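PDB 5DLL: aminopeptidase N, which releases N-terminal amino acids, preferably alanine, from peptides as a zinc-dependent M1-family aminopeptidase, probably serving intracellular peptide breakdown. Local coordinates for residues Asp350-Arg353 against Ile354-Arg358; Cys680-Tyr683 against Leu684-Ser688. All coordinates share one frame; numbering follows the deposited sequence.

Contact 1 of 2, residues Asp350-Arg353 against Ile354-Arg358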
ATOM      1  N   ASP A 350      -3.099  -8.529 -14.690  1.00 56.51           N
ATOM      2  CA  ASP A 350      -3.187  -7.288 -15.462  1.00 58.88           C
ATOM      3  C   ASP A 350      -3.870  -6.164 -14.682  1.00 57.18           C
ATOM      4  O   ASP A 350      -3.430  -5.020 -14.734  1.00 65.43           O
ATOM      5  CB  ASP A 350      -3.932  -7.533 -16.779  1.00 64.09           C
ATOM      6  CG  ASP A 350      -3.247  -8.572 -17.658  1.00 71.24           C
ATOM      7  OD1 ASP A 350      -2.028  -8.443 -17.898  1.00 70.35           O
ATOM      8  OD2 ASP A 350      -3.931  -9.516 -18.111  1.00 73.18           O
ATOM      9  N   VAL A 351      -4.935  -6.498 -13.957  1.00 53.87           N
ATOM     10  CA  VAL A 351      -5.675  -5.517 -13.162  1.00 51.30           C
ATOM     11  C   VAL A 351      -4.823  -5.035 -11.989  1.00 49.79           C
ATOM     12  O   VAL A 351      -4.683  -3.827 -11.768  1.00 46.68           O
ATOM     13  CB  VAL A 351      -7.004  -6.099 -12.631  1.00 56.30           C
ATOM     14  CG1 VAL A 351      -7.700  -5.117 -11.694  1.00 55.75           C
ATOM     15  CG2 VAL A 351      -7.919  -6.467 -13.791  1.00 60.97           C
ATOM     16  N   LYS A 352      -4.252  -5.978 -11.243  1.00 44.24           N
ATOM     17  CA  LYS A 352      -3.350  -5.633 -10.153  1.00 42.13           C
ATOM     18  C   LYS A 352      -2.246  -4.723 -10.661  1.00 43.44           C
ATOM     19  O   LYS A 352      -1.872  -3.763  -9.993  1.00 46.07           O
ATOM     20  CB  LYS A 352      -2.731  -6.884  -9.523  1.00 39.77           C
ATOM     21  CG  LYS A 352      -1.733  -6.601  -8.404  1.00 38.71           C
ATOM     22  CD  LYS A 352      -2.299  -5.656  -7.348  1.00 38.14           C
ATOM     23  CE  LYS A 352      -1.393  -5.556  -6.131  1.00 36.95           C
ATOM     24  NZ  LYS A 352      -1.766  -4.408  -5.254  1.00 35.97           N
ATOM     25  N   ARG A 353      -1.737  -5.029 -11.850  1.00 41.13           N
ATOM     26  CA  ARG A 353      -0.653  -4.265 -12.445  1.00 41.54           C
ATOM     27  C   ARG A 353      -1.095  -2.871 -12.889  1.00 46.47           C
ATOM     28  O   ARG A 353      -0.314  -1.922 -12.810  1.00 53.25           O
ATOM     29  CB  ARG A 353      -0.038  -5.036 -13.620  1.00 44.18           C
ATOM     30  CG  ARG A 353       1.228  -4.421 -14.197  1.00 45.20           C
ATOM     31  CD  ARG A 353       2.253  -4.101 -13.119  1.00 41.54           C
ATOM     32  NE  ARG A 353       3.419  -3.408 -13.659  1.00 41.52           N
ATOM     33  CZ  ARG A 353       4.241  -2.636 -12.948  1.00 41.90           C
ATOM     34  NH1 ARG A 353       4.031  -2.429 -11.650  1.00 40.38           N
ATOM     35  NH2 ARG A 353       5.276  -2.054 -13.548  1.00 41.46           N
ATOM     36  N   ILE A 354      -2.335  -2.739 -13.355  1.00 45.25           N
ATOM     37  CA  ILE A 354      -2.890  -1.414 -13.656  1.00 47.69           C
ATOM     38  C   ILE A 354      -3.012  -0.589 -12.369  1.00 47.01           C
ATOM     39  O   ILE A 354      -2.574   0.559 -12.327  1.00 47.68           O
ATOM     40  CB  ILE A 354      -4.250  -1.505 -14.391  1.00 48.19           C
ATOM     41  CG1 ILE A 354      -4.040  -1.999 -15.828  1.00 47.91           C
ATOM     42  CG2 ILE A 354      -4.953  -0.150 -14.419  1.00 49.63           C
ATOM     43  CD1 ILE A 354      -5.295  -2.524 -16.493  1.00 49.50           C
ATOM     44  N   ASP A 355      -3.582  -1.188 -11.324  1.00 48.77           N
ATOM     45  CA  ASP A 355      -3.748  -0.516 -10.027  1.00 51.67           C
ATOM     46  C   ASP A 355      -2.433  -0.012  -9.434  1.00 48.77           C
ATOM     47  O   ASP A 355      -2.397   1.067  -8.845  1.00 60.66           O
ATOM     48  CB  ASP A 355      -4.426  -1.447  -9.011  1.00 56.29           C
ATOM     49  CG  ASP A 355      -5.870  -1.773  -9.375  1.00 68.42           C
ATOM     50  OD1 ASP A 355      -6.448  -1.092 -10.253  1.00 66.61           O
ATOM     51  OD2 ASP A 355      -6.427  -2.719  -8.778  1.00 71.70           O
ATOM     52  N   ASP A 356      -1.363  -0.792  -9.584  1.00 50.52           N
ATOM     53  CA  ASP A 356      -0.043  -0.412  -9.061  1.00 49.33           C
ATOM     54  C   ASP A 356       0.591   0.710  -9.883  1.00 49.02           C
ATOM     55  O   ASP A 356       1.277   1.572  -9.333  1.00 61.89           O
ATOM     56  CB  ASP A 356       0.908  -1.617  -9.016  1.00 51.58           C
ATOM     57  CG  ASP A 356       0.435  -2.716  -8.061  1.00 60.86           C
ATOM     58  OD1 ASP A 356      -0.356  -2.428  -7.134  1.00 58.96           O
ATOM     59  OD2 ASP A 356       0.863  -3.878  -8.241  1.00 52.70           O
ATOM     60  N   VAL A 357       0.366   0.692 -11.194  1.00 46.21           N
ATOM     61  CA  VAL A 357       0.860   1.754 -12.074  1.00 45.90           C
ATOM     62  C   VAL A 357       0.107   3.074 -11.858  1.00 45.14           C
ATOM     63  O   VAL A 357       0.722   4.142 -11.860  1.00 44.76           O
ATOM     64  CB  VAL A 357       0.778   1.348 -13.559  1.00 47.45           C
ATOM     65  CG1 VAL A 357       1.160   2.517 -14.465  1.00 46.39           C
ATOM     66  CG2 VAL A 357       1.674   0.147 -13.829  1.00 49.96           C
ATOM     67  N   ARG A 358      -1.212   3.000 -11.681  0.50 45.03           N
ATOM     68  CA  ARG A 358      -2.020   4.190 -11.408  0.50 46.15           C
ATOM     69  C   ARG A 358      -1.470   4.973 -10.209  0.50 45.38           C
ATOM     70  O   ARG A 358      -1.515   6.203 -10.200  0.50 49.64           O
ATOM     71  CB  ARG A 358      -3.492   3.819 -11.165  0.50 46.83           C
ATOM     72  CG  ARG A 358      -4.263   3.352 -12.397  0.50 46.71           C
ATOM     73  CD  ARG A 358      -3.884   4.131 -13.645  0.50 47.74           C
ATOM     74  NE  ARG A 358      -3.889   5.570 -13.412  0.50 49.28           N
ATOM     75  CZ  ARG A 358      -3.525   6.477 -14.313  0.50 49.03           C
ATOM     76  NH1 ARG A 358      -3.125   6.096 -15.520  0.50 46.98           N
ATOM     77  NH2 ARG A 358      -3.560   7.767 -14.005  0.50 47.76           N
TER
HETATM   78  O   HOH W   1       2.387  -4.808 -10.064  1.00 38.30           O
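K352 reaches D356 because its CG stands anti to the backbone N (chi1 178°) and the chain then bends at chi2 (51°) before running extended, which turns the ammonium along the helix toward the next turn. D356 answers from the other end: CG lies beside its own backbone N, and the carboxylate is carried back over the preceding turn. The result is an i to i+4 salt bridge, NZ of K352 to OD1 of D356 at 3.1 Å, received on the syn lone pair of OD1. The methylene stem also lies against the acid, with CE of K352 3.4 Å from that same OD1. The other oxygen is used differently, since a water gives a hydrogen bond to D356 OD2 at 2.6 Å and accepts a long one, 3.3 Å, from NH1 of R353. R353 and D356 are thus joined through water, their charged groups not touching and their planes 65° apart.

All this sits near the start of helix 349-369, within the catalytic M1 domain; the side chain of K352 is about 13 Å from the zinc ion. The helix packs against helices 328-346, 565-581 and 605-612. Over one face of the R353 guanidinium lies CG2 of V357, 3.9 Å from CZ of R353, while NH1 forms a salt bridge with E398 and NH2 bonds to D539 O, which together fix the rotation of the group. Four i to i+4 backbone bonds run from D350 to V357.

Contact 2 of 2, residues Cys680-Tyr683 against Leu684-Ser688; sequences CLSY and LMNAS
Backbone hydrogen bonding between C680-Y683 and L684-S688 weakens at M685 and recovers at N686, as the helix ends. L684 N bonds to C680 O at 3.1 Å. One residue on, M685 N divides its hydrogen between two acceptors, both weakly: L681 O at 3.4 Å and S682 O at 3.3 Å. N686 N then makes a sounder bond to S682 O, 3.0 Å long, so that this carbonyl serves two consecutive amides.

Side chains also pack against backbone carbonyls. With chi1 of -64°, L684 sets its CG beside its own backbone N, and this swings the branch back along the helix until CG is 3.4 Å from C680 O. M685 likewise turns back, CG lying 3.5 Å from L681 O. Apolar contact is a loose touch between methyls, CD1 of L684 meeting CD1 of L681 at 4.3 Å. Beyond the segment pair, L681, L684 and M685 all press on helix 691-703.

Among the polar and aromatic side chains, the hydroxyl of Y683 bonds to L612 O and its ring stacks with W651, whereas OG of S682 bonds to V679 O one turn earlier. Past N686, the side chain of A687 touches helix 629-646, where the chain leaves the helix.

Such a helix C-terminus, with a shared amide in its last turn and psi changing from -33° at M685 to 161° at A687, marks the junction where helix 668-685 gives way to helix 691-703 in the all-helical, ARM-repeat-like C-terminal domain of M1 aminopeptidases.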
ATOM      1  N   CYS A 680     -21.041  -2.796 -17.562  1.00 43.63           N
ATOM      2  CA  CYS A 680     -22.184  -2.824 -18.473  1.00 47.01           C
ATOM      3  C   CYS A 680     -23.357  -2.026 -17.916  1.00 43.17           C
ATOM      4  O   CYS A 680     -23.917  -1.181 -18.609  1.00 44.82           O
ATOM      5  CB  CYS A 680     -22.629  -4.266 -18.742  1.00 49.71           C
ATOM      6  SG  CYS A 680     -21.463  -5.225 -19.729  1.00 48.10           S
ATOM      7  N   LEU A 681     -23.704  -2.288 -16.659  1.00 45.02           N
ATOM      8  CA  LEU A 681     -24.849  -1.637 -16.017  1.00 51.45           C
ATOM      9  C   LEU A 681     -24.694  -0.117 -15.869  1.00 47.23           C
ATOM     10  O   LEU A 681     -25.696   0.599 -15.851  1.00 47.47           O
ATOM     11  CB  LEU A 681     -25.128  -2.273 -14.645  1.00 52.87           C
ATOM     12  CG  LEU A 681     -26.367  -1.772 -13.886  1.00 53.84           C
ATOM     13  CD1 LEU A 681     -27.632  -1.921 -14.721  1.00 54.76           C
ATOM     14  CD2 LEU A 681     -26.505  -2.499 -12.558  1.00 51.52           C
ATOM     15  N   SER A 682     -23.457   0.372 -15.762  1.00 43.22           N
ATOM     16  CA  SER A 682     -23.209   1.816 -15.670  1.00 46.51           C
ATOM     17  C   SER A 682     -23.469   2.491 -17.011  1.00 45.64           C
ATOM     18  O   SER A 682     -23.997   3.600 -17.052  1.00 44.08           O
ATOM     19  CB  SER A 682     -21.783   2.132 -15.173  1.00 53.21           C
ATOM     20  OG  SER A 682     -20.836   2.199 -16.230  1.00 53.74           O
ATOM     21  N   TYR A 683     -23.108   1.816 -18.101  1.00 43.65           N
ATOM     22  CA  TYR A 683     -23.384   2.336 -19.441  1.00 42.69           C
ATOM     23  C   TYR A 683     -24.873   2.309 -19.789  1.00 45.82           C
ATOM     24  O   TYR A 683     -25.337   3.126 -20.579  1.00 48.92           O
ATOM     25  CB  TYR A 683     -22.589   1.571 -20.495  1.00 38.53           C
ATOM     26  CG  TYR A 683     -21.170   2.053 -20.642  1.00 36.06           C
ATOM     27  CD1 TYR A 683     -20.875   3.180 -21.408  1.00 35.67           C
ATOM     28  CD2 TYR A 683     -20.119   1.384 -20.021  1.00 33.92           C
ATOM     29  CE1 TYR A 683     -19.572   3.625 -21.551  1.00 35.82           C
ATOM     30  CE2 TYR A 683     -18.813   1.819 -20.158  1.00 35.32           C
ATOM     31  CZ  TYR A 683     -18.544   2.939 -20.924  1.00 35.67           C
ATOM     32  OH  TYR A 683     -17.246   3.376 -21.058  1.00 37.44           O
ATOM     33  N   LEU A 684     -25.619   1.376 -19.201  1.00 43.79           N
ATOM     34  CA  LEU A 684     -27.071   1.340 -19.380  1.00 49.36           C
ATOM     35  C   LEU A 684     -27.774   2.523 -18.687  1.00 50.33           C
ATOM     36  O   LEU A 684     -28.856   2.950 -19.115  1.00 50.50           O
ATOM     37  CB  LEU A 684     -27.640   0.003 -18.885  1.00 50.81           C
ATOM     38  CG  LEU A 684     -27.183  -1.255 -19.645  1.00 53.32           C
ATOM     39  CD1 LEU A 684     -27.681  -2.516 -18.946  1.00 48.79           C
ATOM     40  CD2 LEU A 684     -27.626  -1.234 -21.106  1.00 50.10           C
ATOM     41  N   MET A 685     -27.151   3.047 -17.629  1.00 50.57           N
ATOM     42  CA  MET A 685     -27.670   4.215 -16.900  1.00 54.14           C
ATOM     43  C   MET A 685     -27.227   5.540 -17.515  1.00 49.80           C
ATOM     44  O   MET A 685     -27.966   6.521 -17.476  1.00 54.47           O
ATOM     45  CB  MET A 685     -27.238   4.165 -15.439  1.00 51.61           C
ATOM     46  CG  MET A 685     -27.876   3.033 -14.656  1.00 55.37           C
ATOM     47  SD  MET A 685     -29.652   3.256 -14.434  1.00 62.70           S
ATOM     48  CE  MET A 685     -29.914   2.128 -13.072  1.00 67.14           C
ATOM     49  N   ASN A 686     -26.028   5.563 -18.087  1.00 45.60           N
ATOM     50  CA  ASN A 686     -25.567   6.729 -18.838  1.00 47.64           C
ATOM     51  C   ASN A 686     -26.187   6.843 -20.241  1.00 48.71           C
ATOM     52  O   ASN A 686     -25.811   7.721 -21.017  1.00 50.82           O
ATOM     53  CB  ASN A 686     -24.041   6.725 -18.929  1.00 46.85           C
ATOM     54  CG  ASN A 686     -23.383   6.897 -17.580  1.00 50.04           C
ATOM     55  OD1 ASN A 686     -22.719   5.990 -17.077  1.00 57.37           O
ATOM     56  ND2 ASN A 686     -23.575   8.062 -16.975  1.00 66.98           N
ATOM     57  N   ALA A 687     -27.128   5.958 -20.567  1.00 51.40           N
ATOM     58  CA  ALA A 687     -27.894   6.064 -21.803  1.00 54.61           C
ATOM     59  C   ALA A 687     -28.929   7.185 -21.711  1.00 53.60           C
ATOM     60  O   ALA A 687     -29.284   7.622 -20.614  1.00 58.88           O
ATOM     61  CB  ALA A 687     -28.582   4.743 -22.100  1.00 55.49           C
ATOM     62  N   SER A 688     -29.408   7.637 -22.870  1.00 51.80           N
ATOM     63  CA  SER A 688     -30.453   8.663 -22.944  1.00 53.22           C
ATOM     64  C   SER A 688     -31.798   8.177 -22.395  1.00 52.50           C
ATOM     65  O   SER A 688     -32.578   8.979 -21.890  1.00 53.26           O
ATOM     66  CB  SER A 688     -30.631   9.154 -24.381  1.00 54.74           C
ATOM     67  OG  SER A 688     -29.476   9.834 -24.833  1.00 49.67           O
TER

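In the fold
Both contacts are local, each formed along a single helix, but they lie in different domains, their centres 25 Å apart and their nearest atoms about 14 Å apart. Contact 1 belongs to helix 349-369 of the catalytic domain, 12 Å from the centre of the chain, and is only partly buried. Contact 2, 32 Å from that centre, closes helix 668-685 in the C-terminal helical domain, yet seven of its eight touching residues are buried. Contact 1 combines regular backbone bonding with a salt bridge and a water-mediated link, whereas contact 2 pairs apolar side chains with a backbone pattern that weakens at M685.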